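Glyoxalase family protein (Bacillus cereus, PDB 1ZSW) is of unknown function but binds a zinc ion and belongs to the glyoxalase/bleomycin resistance protein/dioxygenase superfamily. Local coordinates at residues H116-K119 with E120-E123; E171-A174 with K175-I178; N45-K49 with N50-L54. All coordinates share one frame; numbering follows the deposited sequence. Where two conformers were deposited one is given.

Overall arrangement
The three contacts are short local arrangements on the same side of the chain's centre. Along the chain, contact 3 comes first, then contact 1, then contact 2. Contact 3 covers the end of helix 41-51 and the turn into strand 55-62. Contact 1 is a part of helix 112-124. Contact 2 is a turn in the loop between strands 150-155 and 180-188. Their centres lie 12 to 14 Å apart, and each touches the other two. Contacts 1 and 3 lie in one glyoxalase/bleomycin resistance/dioxygenase family region. Arg121 ties helix 112-124 to contact 3 through the carbonyls of Asn50 and Val51, and the loop of contact 2 packs against both.

Contact 1: H116-K119 with E120-E123; sequences HYWK and ERFE
Arg121 lies alongside both Tyr117 and Trp118, which precede it by about one turn of helix 112-124. Its CD packs 3.6 Å from Trp118 CZ3 and 3.7 Å from Tyr117 CE1. The chain is extended from CG to NE and points the same way as both aromatic side chains. Its guanidinium is nearly parallel to the Tyr117 ring, with planes 8° apart, but almost perpendicular to the indole. The polar ends reach other parts of the fold: Arg121 NE and NH1 bond to the carbonyls of Val51 and Asn50, and Trp118 NE1 bonds to the carbonyl of His176. In this glyoxalase-family fold, the buried side of the helix faces strands 138-144 and 150-155, where Trp118 and Phe122 rest on Leu141 and Leu153. Trp118 CE3 meets Phe122 CE2 at 3.7 Å, with the ring planes at 45°. Trp118 O lies over one face of the Phe122 ring and also accepts the backbone bond from Phe122 N at 2.8 Å. Lys119, partly exposed, bends along its chain, which brings NZ near Glu123. In one of two Glu123 conformers, NZ makes a long salt bridge to OE2, and a water joins these atoms. Glu131 is a second acidic partner of Lys119.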
loop_
_atom_site.group_PDB
_atom_site.type_symbol
_atom_site.label_atom_id
_atom_site.label_comp_id
_atom_site.label_asym_id
_atom_site.label_seq_id
_atom_site.Cartn_x
_atom_site.Cartn_y
_atom_site.Cartn_z
ATOM N N HIS A 116 -16.708 -13.483 -8.563
ATOM C CA HIS A 116 -17.122 -14.103 -9.820
ATOM C C HIS A 116 -17.029 -13.128 -10.975
ATOM O O HIS A 116 -16.553 -13.490 -12.056
ATOM C CB HIS A 116 -18.528 -14.708 -9.686
ATOM C CG HIS A 116 -18.568 -15.896 -8.774
ATOM N ND1 HIS A 116 -18.136 -17.145 -9.164
ATOM C CD2 HIS A 116 -18.950 -16.018 -7.482
ATOM C CE1 HIS A 116 -18.256 -17.986 -8.154
ATOM N NE2 HIS A 116 -18.753 -17.330 -7.122
ATOM N N TYR A 117 -17.431 -11.875 -10.722
ATOM C CA TYR A 117 -17.239 -10.808 -11.689
ATOM C C TYR A 117 -15.765 -10.685 -12.104
ATOM O O TYR A 117 -15.409 -10.631 -13.288
ATOM C CB TYR A 117 -17.759 -9.467 -11.121
ATOM C CG TYR A 117 -17.346 -8.318 -11.993
ATOM C CD1 TYR A 117 -16.113 -7.677 -11.803
ATOM C CD2 TYR A 117 -18.159 -7.882 -13.042
ATOM C CE1 TYR A 117 -15.705 -6.646 -12.628
ATOM C CE2 TYR A 117 -17.768 -6.848 -13.868
ATOM C CZ TYR A 117 -16.546 -6.217 -13.654
ATOM O OH TYR A 117 -16.149 -5.224 -14.501
ATOM N N TRP A 118 -14.883 -10.645 -11.100
ATOM C CA TRP A 118 -13.451 -10.552 -11.343
ATOM C C TRP A 118 -12.807 -11.723 -12.053
ATOM O O TRP A 118 -11.965 -11.546 -12.936
ATOM C CB TRP A 118 -12.737 -10.202 -10.022
ATOM C CG TRP A 118 -12.937 -8.698 -9.731
ATOM C CD1 TRP A 118 -13.691 -8.139 -8.761
ATOM C CD2 TRP A 118 -12.325 -7.639 -10.450
ATOM N NE1 TRP A 118 -13.635 -6.740 -8.870
ATOM C CE2 TRP A 118 -12.787 -6.430 -9.889
ATOM C CE3 TRP A 118 -11.462 -7.596 -11.556
ATOM C CZ2 TRP A 118 -12.381 -5.165 -10.384
ATOM C CZ3 TRP A 118 -11.035 -6.339 -12.044
ATOM C CH2 TRP A 118 -11.540 -5.150 -11.463
ATOM N N LYS A 119 -13.231 -12.939 -11.698
ATOM C CA LYS A 119 -12.759 -14.119 -12.405
ATOM C C LYS A 119 -13.066 -14.002 -13.898
ATOM O O LYS A 119 -12.181 -14.218 -14.723
ATOM C CB LYS A 119 -13.371 -15.404 -11.813
ATOM C CG LYS A 119 -12.721 -16.670 -12.372
ATOM C CD LYS A 119 -12.592 -17.747 -11.318
ATOM C CE LYS A 119 -11.477 -18.728 -11.692
ATOM N NZ LYS A 119 -11.730 -19.384 -13.011
ATOM N N GLU A 120 -14.303 -13.650 -14.259
ATOM C CA GLU A 120 -14.615 -13.491 -15.693
ATOM C C GLU A 120 -13.794 -12.381 -16.345
ATOM O O GLU A 120 -13.269 -12.550 -17.452
ATOM C CB GLU A 120 -16.117 -13.309 -15.950
ATOM C CG GLU A 120 -16.480 -12.837 -17.379
ATOM C CD GLU A 120 -16.021 -13.777 -18.496
ATOM O OE1 GLU A 120 -16.066 -15.018 -18.319
ATOM O OE2 GLU A 120 -15.631 -13.259 -19.567
ATOM N N ARG A 121 -13.650 -11.255 -15.647
ATOM C CA ARG A 121 -12.871 -10.144 -16.184
ATOM C C ARG A 121 -11.399 -10.505 -16.423
ATOM O O ARG A 121 -10.805 -10.117 -17.420
ATOM C CB ARG A 121 -12.977 -8.935 -15.238
ATOM C CG ARG A 121 -12.391 -7.648 -15.840
ATOM C CD ARG A 121 -12.893 -6.415 -15.072
ATOM N NE ARG A 121 -12.341 -5.196 -15.685
ATOM C CZ ARG A 121 -12.899 -4.555 -16.705
ATOM N NH1 ARG A 121 -12.323 -3.463 -17.197
ATOM N NH2 ARG A 121 -14.031 -5.024 -17.249
ATOM N N PHE A 122 -10.817 -11.258 -15.492
ATOM C CA PHE A 122 -9.453 -11.718 -15.626
ATOM C C PHE A 122 -9.304 -12.674 -16.818
ATOM O O PHE A 122 -8.285 -12.638 -17.521
ATOM C CB PHE A 122 -8.991 -12.398 -14.325
ATOM C CG PHE A 122 -8.730 -11.433 -13.172
ATOM C CD1 PHE A 122 -8.701 -11.896 -11.861
ATOM C CD2 PHE A 122 -8.503 -10.071 -13.407
ATOM C CE1 PHE A 122 -8.454 -11.030 -10.765
ATOM C CE2 PHE A 122 -8.258 -9.192 -12.330
ATOM C CZ PHE A 122 -8.229 -9.670 -11.015
ATOM N N GLU A 123 -10.313 -13.520 -17.034
ATOM C CA GLU A 123 -10.319 -14.417 -18.195
ATOM C C GLU A 123 -10.294 -13.563 -19.460
ATOM O O GLU A 123 -9.434 -13.730 -20.332
ATOM C CB GLU A 123 -11.563 -15.315 -18.184
ATOM C CG GLU A 123 -11.589 -16.378 -17.079
ATOM C CD GLU A 123 -12.963 -17.018 -16.910
ATOM O OE1 GLU A 123 -13.842 -16.792 -17.771
ATOM O OE2 GLU A 123 -13.169 -17.733 -15.908
HETATM O O HOH W 1 -10.473 -18.854 -15.067
#

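Contact 2: E171-A174 with K175-I178; sequences EVPA and KHQI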
loop_
_atom_site.group_PDB
_atom_site.type_symbol
_atom_site.label_atom_id
_atom_site.label_comp_id
_atom_site.label_asym_id
_atom_site.label_seq_id
_atom_site.Cartn_x
_atom_site.Cartn_y
_atom_site.Cartn_z
ATOM N N GLU A 171 -14.274 1.533 -15.497
ATOM C CA GLU A 171 -14.841 0.471 -16.326
ATOM C C GLU A 171 -15.651 -0.561 -15.550
ATOM O O GLU A 171 -16.422 -1.331 -16.149
ATOM C CB GLU A 171 -13.732 -0.267 -17.075
ATOM C CG GLU A 171 -12.972 0.571 -18.091
ATOM C CD GLU A 171 -13.823 0.937 -19.276
ATOM O OE1 GLU A 171 -13.859 2.133 -19.646
ATOM O OE2 GLU A 171 -14.458 0.035 -19.845
ATOM N N VAL A 172 -15.465 -0.589 -14.225
ATOM C CA VAL A 172 -16.037 -1.613 -13.346
ATOM C C VAL A 172 -17.279 -1.102 -12.623
ATOM O O VAL A 172 -17.297 0.047 -12.134
ATOM C CB VAL A 172 -14.956 -2.036 -12.275
ATOM C CG1 VAL A 172 -15.482 -3.098 -11.303
ATOM C CG2 VAL A 172 -13.732 -2.544 -12.991
ATOM N N PRO A 173 -18.355 -1.936 -12.565
ATOM C CA PRO A 173 -19.550 -1.509 -11.845
ATOM C C PRO A 173 -19.227 -1.138 -10.402
ATOM O O PRO A 173 -18.396 -1.807 -9.780
ATOM C CB PRO A 173 -20.432 -2.770 -11.838
ATOM C CG PRO A 173 -19.952 -3.625 -12.885
ATOM C CD PRO A 173 -18.488 -3.273 -13.148
ATOM N N ALA A 174 -19.858 -0.089 -9.870
ATOM C CA ALA A 174 -19.593 0.331 -8.500
ATOM C C ALA A 174 -19.594 -0.843 -7.514
ATOM O O ALA A 174 -18.724 -0.923 -6.642
ATOM C CB ALA A 174 -20.595 1.356 -8.045
ATOM N N LYS A 175 -20.574 -1.735 -7.644
ATOM C CA LYS A 175 -20.775 -2.751 -6.604
ATOM C C LYS A 175 -19.703 -3.842 -6.594
ATOM O O LYS A 175 -19.679 -4.660 -5.657
ATOM C CB LYS A 175 -22.160 -3.381 -6.726
ATOM C CG LYS A 175 -22.309 -4.265 -7.944
ATOM C CD LYS A 175 -23.794 -4.526 -8.161
ATOM C CE LYS A 175 -24.067 -5.952 -8.432
ATOM N NZ LYS A 175 -25.556 -6.172 -8.603
ATOM N N HIS A 176 -18.840 -3.862 -7.617
ATOM C CA HIS A 176 -17.740 -4.837 -7.695
ATOM C C HIS A 176 -16.365 -4.179 -7.653
ATOM O O HIS A 176 -15.354 -4.858 -7.769
ATOM C CB HIS A 176 -17.824 -5.678 -8.958
ATOM C CG HIS A 176 -19.090 -6.469 -9.061
ATOM N ND1 HIS A 176 -19.645 -7.127 -7.983
ATOM C CD2 HIS A 176 -19.929 -6.677 -10.105
ATOM C CE1 HIS A 176 -20.776 -7.711 -8.360
ATOM N NE2 HIS A 176 -20.953 -7.470 -9.649
ATOM N N GLN A 177 -16.332 -2.860 -7.538
ATOM C CA GLN A 177 -15.034 -2.176 -7.592
ATOM C C GLN A 177 -14.187 -2.587 -6.405
ATOM O O GLN A 177 -14.695 -2.790 -5.285
ATOM C CB GLN A 177 -15.192 -0.649 -7.545
ATOM C CG GLN A 177 -15.528 -0.082 -8.921
ATOM C CD GLN A 177 -15.660 1.434 -8.935
ATOM O OE1 GLN A 177 -14.970 2.149 -8.204
ATOM N NE2 GLN A 177 -16.573 1.937 -9.776
ATOM N N ILE A 178 -12.895 -2.596 -6.673
ATOM C CA ILE A 178 -11.902 -2.663 -5.600
ATOM C C ILE A 178 -12.158 -1.523 -4.626
ATOM O O ILE A 178 -12.275 -0.350 -5.046
ATOM C CB ILE A 178 -10.479 -2.604 -6.187
ATOM C CG1 ILE A 178 -10.161 -3.953 -6.873
ATOM C CG2 ILE A 178 -9.470 -2.384 -5.050
ATOM C CD1 ILE A 178 -9.101 -3.866 -7.896
HETATM O O HOH W 2 -17.008 -1.403 -4.506
#
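Ala174 O accepts two hydrogen bonds. One comes from Gln177 N at 3.2 Å. The other comes from a water, whose oxygen lies 2.8 Å from Ala174 O. The same water also donates to Gln177 O, so it bridges the two carbonyls. Gln177 N stands well above the carbonyl plane of Ala174, 67° out of it, and does not use a lone pair. One residue back, His176 N donates to Pro173 O at 3.0 Å. These two successive bonds, each spanning three residues, wind the chain through two overlapping turns of 3-10 type.

The side chain of Gln177 folds back over these turns. Its CG is anti to the carbonyl carbon (chi1 -82°) and the chain is extended beyond it. This carries NE2 to Val172 O, where it donates a bond of 3.1 Å with an angle of 150° at the hydrogen. The acceptor lies somewhat out of the amide plane. The other end of the amide, OE1, accepts from Trp167 N, so both ends of the group are held and its rotation is fixed. Nearer the backbone, the side chain of Val172 crosses that of Gln177 obliquely, with Val172 CG1 3.8 Å from Gln177 CG.

His176 CD2 lies 4.1 Å from Pro173 CG. The imidazole also has Lys175 CG over one face. Its ND1 bonds to the hydroxyl of Ser114, and the ring stacks with Tyr117. Val172 and Pro173 also touch helix 112-124. The arrangement is a short 3-10 segment, with the glutamine side chain bonded back to Val172 O, in the connection from strand 150-155 to strand 180-188.

Contact 3: N45-K49 with N50-L54; sequences NHFYK and NVLGL
Phe47 has CG anti to its own N (chi1 -169°), whereas Leu52 has CG anti to its carbonyl carbon (chi1 -69°). These torsions bring Phe47 CE2 to 3.9 Å from Leu52 CG, five residues along the chain. The spacing fits the wider pi-type turn at residues 46-49 of helix 41-51 in the glyoxalase-family fold. Val51 N donates to His46 O, and Leu52 N donates to Phe47 O at 2.9 Å. Both bonds span five residues and run almost straight out from the carbonyl. Asn50 N makes a weak additional bond to His46 O, so that oxygen receives two backbone N-H groups.

Leu52 also lies alongside Tyr48, pointing the same way, and its CD1 meets Tyr48 CD2 at 3.7 Å. Beyond these rings, Leu52 touches Trp118, Phe122 and Phe143. The phenol oxygen of Tyr48 bonds to Asp145. Near the start of the segment, His46 NE2 packs against Val51 CG2 at 3.8 Å. Lys49 is bent at chi3 and chi4 and forms a salt bridge with Glu337 near the C-terminus.

Gly53 leaves helical geometry with a phi of 78°, and the chain turns toward strand 55-62. Its N makes a weak bond to Lys49 O. The turn brings Leu54 N to Tyr48 O, where it donates a 3.1 Å bond in the carbonyl plane, while Lys49 CA makes a C-H...O contact of 3.4 Å with Leu54 O.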
loop_
_atom_site.group_PDB
_atom_site.type_symbol
_atom_site.label_atom_id
_atom_site.label_comp_id
_atom_site.label_asym_id
_atom_site.label_seq_id
_atom_site.Cartn_x
_atom_site.Cartn_y
_atom_site.Cartn_z
ATOM N N ASN A 45 -0.266 1.587 -16.485
ATOM C CA ASN A 45 -1.489 2.363 -16.560
ATOM C C ASN A 45 -2.653 1.545 -17.122
ATOM O O ASN A 45 -3.734 1.580 -16.570
ATOM C CB ASN A 45 -1.238 3.627 -17.400
ATOM C CG ASN A 45 -2.484 4.510 -17.562
ATOM O OD1 ASN A 45 -3.025 4.624 -18.672
ATOM N ND2 ASN A 45 -2.934 5.131 -16.476
ATOM N N HIS A 46 -2.402 0.779 -18.182
ATOM C CA HIS A 46 -3.471 -0.003 -18.742
ATOM C C HIS A 46 -3.983 -1.002 -17.696
ATOM O O HIS A 46 -5.184 -1.128 -17.478
ATOM C CB HIS A 46 -3.055 -0.721 -20.025
ATOM C CG HIS A 46 -4.153 -1.573 -20.578
ATOM N ND1 HIS A 46 -5.252 -1.038 -21.217
ATOM C CD2 HIS A 46 -4.353 -2.913 -20.528
ATOM C CE1 HIS A 46 -6.075 -2.018 -21.556
ATOM N NE2 HIS A 46 -5.550 -3.163 -21.155
ATOM N N PHE A 47 -3.079 -1.672 -16.994
ATOM C CA PHE A 47 -3.533 -2.678 -16.054
ATOM C C PHE A 47 -4.295 -2.127 -14.868
ATOM O O PHE A 47 -5.397 -2.620 -14.537
ATOM C CB PHE A 47 -2.333 -3.498 -15.548
ATOM C CG PHE A 47 -2.740 -4.708 -14.776
ATOM C CD1 PHE A 47 -3.160 -5.861 -15.430
ATOM C CD2 PHE A 47 -2.727 -4.691 -13.396
ATOM C CE1 PHE A 47 -3.537 -6.986 -14.700
ATOM C CE2 PHE A 47 -3.096 -5.810 -12.646
ATOM C CZ PHE A 47 -3.494 -6.972 -13.305
ATOM N N TYR A 48 -3.735 -1.092 -14.215
ATOM C CA TYR A 48 -4.343 -0.631 -12.947
ATOM C C TYR A 48 -5.585 0.227 -13.157
ATOM O O TYR A 48 -6.509 0.202 -12.357
ATOM C CB TYR A 48 -3.278 0.028 -12.003
ATOM C CG TYR A 48 -2.384 -1.083 -11.531
ATOM C CD1 TYR A 48 -1.246 -1.431 -12.257
ATOM C CD2 TYR A 48 -2.782 -1.883 -10.470
ATOM C CE1 TYR A 48 -0.450 -2.567 -11.894
ATOM C CE2 TYR A 48 -2.008 -2.996 -10.091
ATOM C CZ TYR A 48 -0.867 -3.324 -10.817
ATOM O OH TYR A 48 -0.138 -4.457 -10.436
ATOM N N LYS A 49 -5.616 0.955 -14.262
ATOM C CA LYS A 49 -6.764 1.804 -14.573
ATOM C C LYS A 49 -7.776 1.059 -15.427
ATOM O O LYS A 49 -8.912 0.914 -15.032
ATOM C CB LYS A 49 -6.299 3.096 -15.249
ATOM C CG LYS A 49 -7.442 4.039 -15.609
ATOM C CD LYS A 49 -6.908 5.379 -16.128
ATOM C CE LYS A 49 -6.180 5.193 -17.442
ATOM N NZ LYS A 49 -7.104 4.905 -18.587
ATOM N N ASN A 50 -7.360 0.546 -16.575
ATOM C CA ASN A 50 -8.349 -0.073 -17.478
ATOM C C ASN A 50 -8.824 -1.451 -17.040
ATOM O O ASN A 50 -10.019 -1.730 -17.092
ATOM C CB ASN A 50 -7.845 -0.062 -18.920
ATOM C CG ASN A 50 -7.632 1.355 -19.426
ATOM O OD1 ASN A 50 -6.561 1.703 -19.903
ATOM N ND2 ASN A 50 -8.645 2.199 -19.247
ATOM N N VAL A 51 -7.911 -2.296 -16.568
ATOM C CA VAL A 51 -8.311 -3.669 -16.206
ATOM C C VAL A 51 -8.863 -3.688 -14.793
ATOM O O VAL A 51 -9.965 -4.164 -14.540
ATOM C CB VAL A 51 -7.165 -4.682 -16.398
ATOM C CG1 VAL A 51 -7.607 -6.108 -15.986
ATOM C CG2 VAL A 51 -6.645 -4.652 -17.864
ATOM N N LEU A 52 -8.114 -3.133 -13.841
ATOM C CA LEU A 52 -8.571 -3.140 -12.449
ATOM C C LEU A 52 -9.601 -2.052 -12.085
ATOM O O LEU A 52 -10.243 -2.085 -11.020
ATOM C CB LEU A 52 -7.343 -3.034 -11.517
ATOM C CG LEU A 52 -6.413 -4.229 -11.457
ATOM C CD1 LEU A 52 -5.678 -4.083 -10.097
ATOM C CD2 LEU A 52 -7.191 -5.542 -11.530
ATOM N N GLY A 53 -9.739 -1.072 -12.984
ATOM C CA GLY A 53 -10.778 -0.068 -12.827
ATOM C C GLY A 53 -10.501 1.038 -11.825
ATOM O O GLY A 53 -11.429 1.733 -11.430
ATOM N N LEU A 54 -9.253 1.130 -11.329
ATOM C CA LEU A 54 -8.903 2.123 -10.312
ATOM C C LEU A 54 -8.759 3.470 -11.017
ATOM O O LEU A 54 -8.514 3.507 -12.234
ATOM C CB LEU A 54 -7.570 1.796 -9.625
ATOM C CG LEU A 54 -7.566 0.426 -8.941
ATOM C CD1 LEU A 54 -6.148 0.210 -8.432
ATOM C CD2 LEU A 54 -8.495 0.374 -7.780
#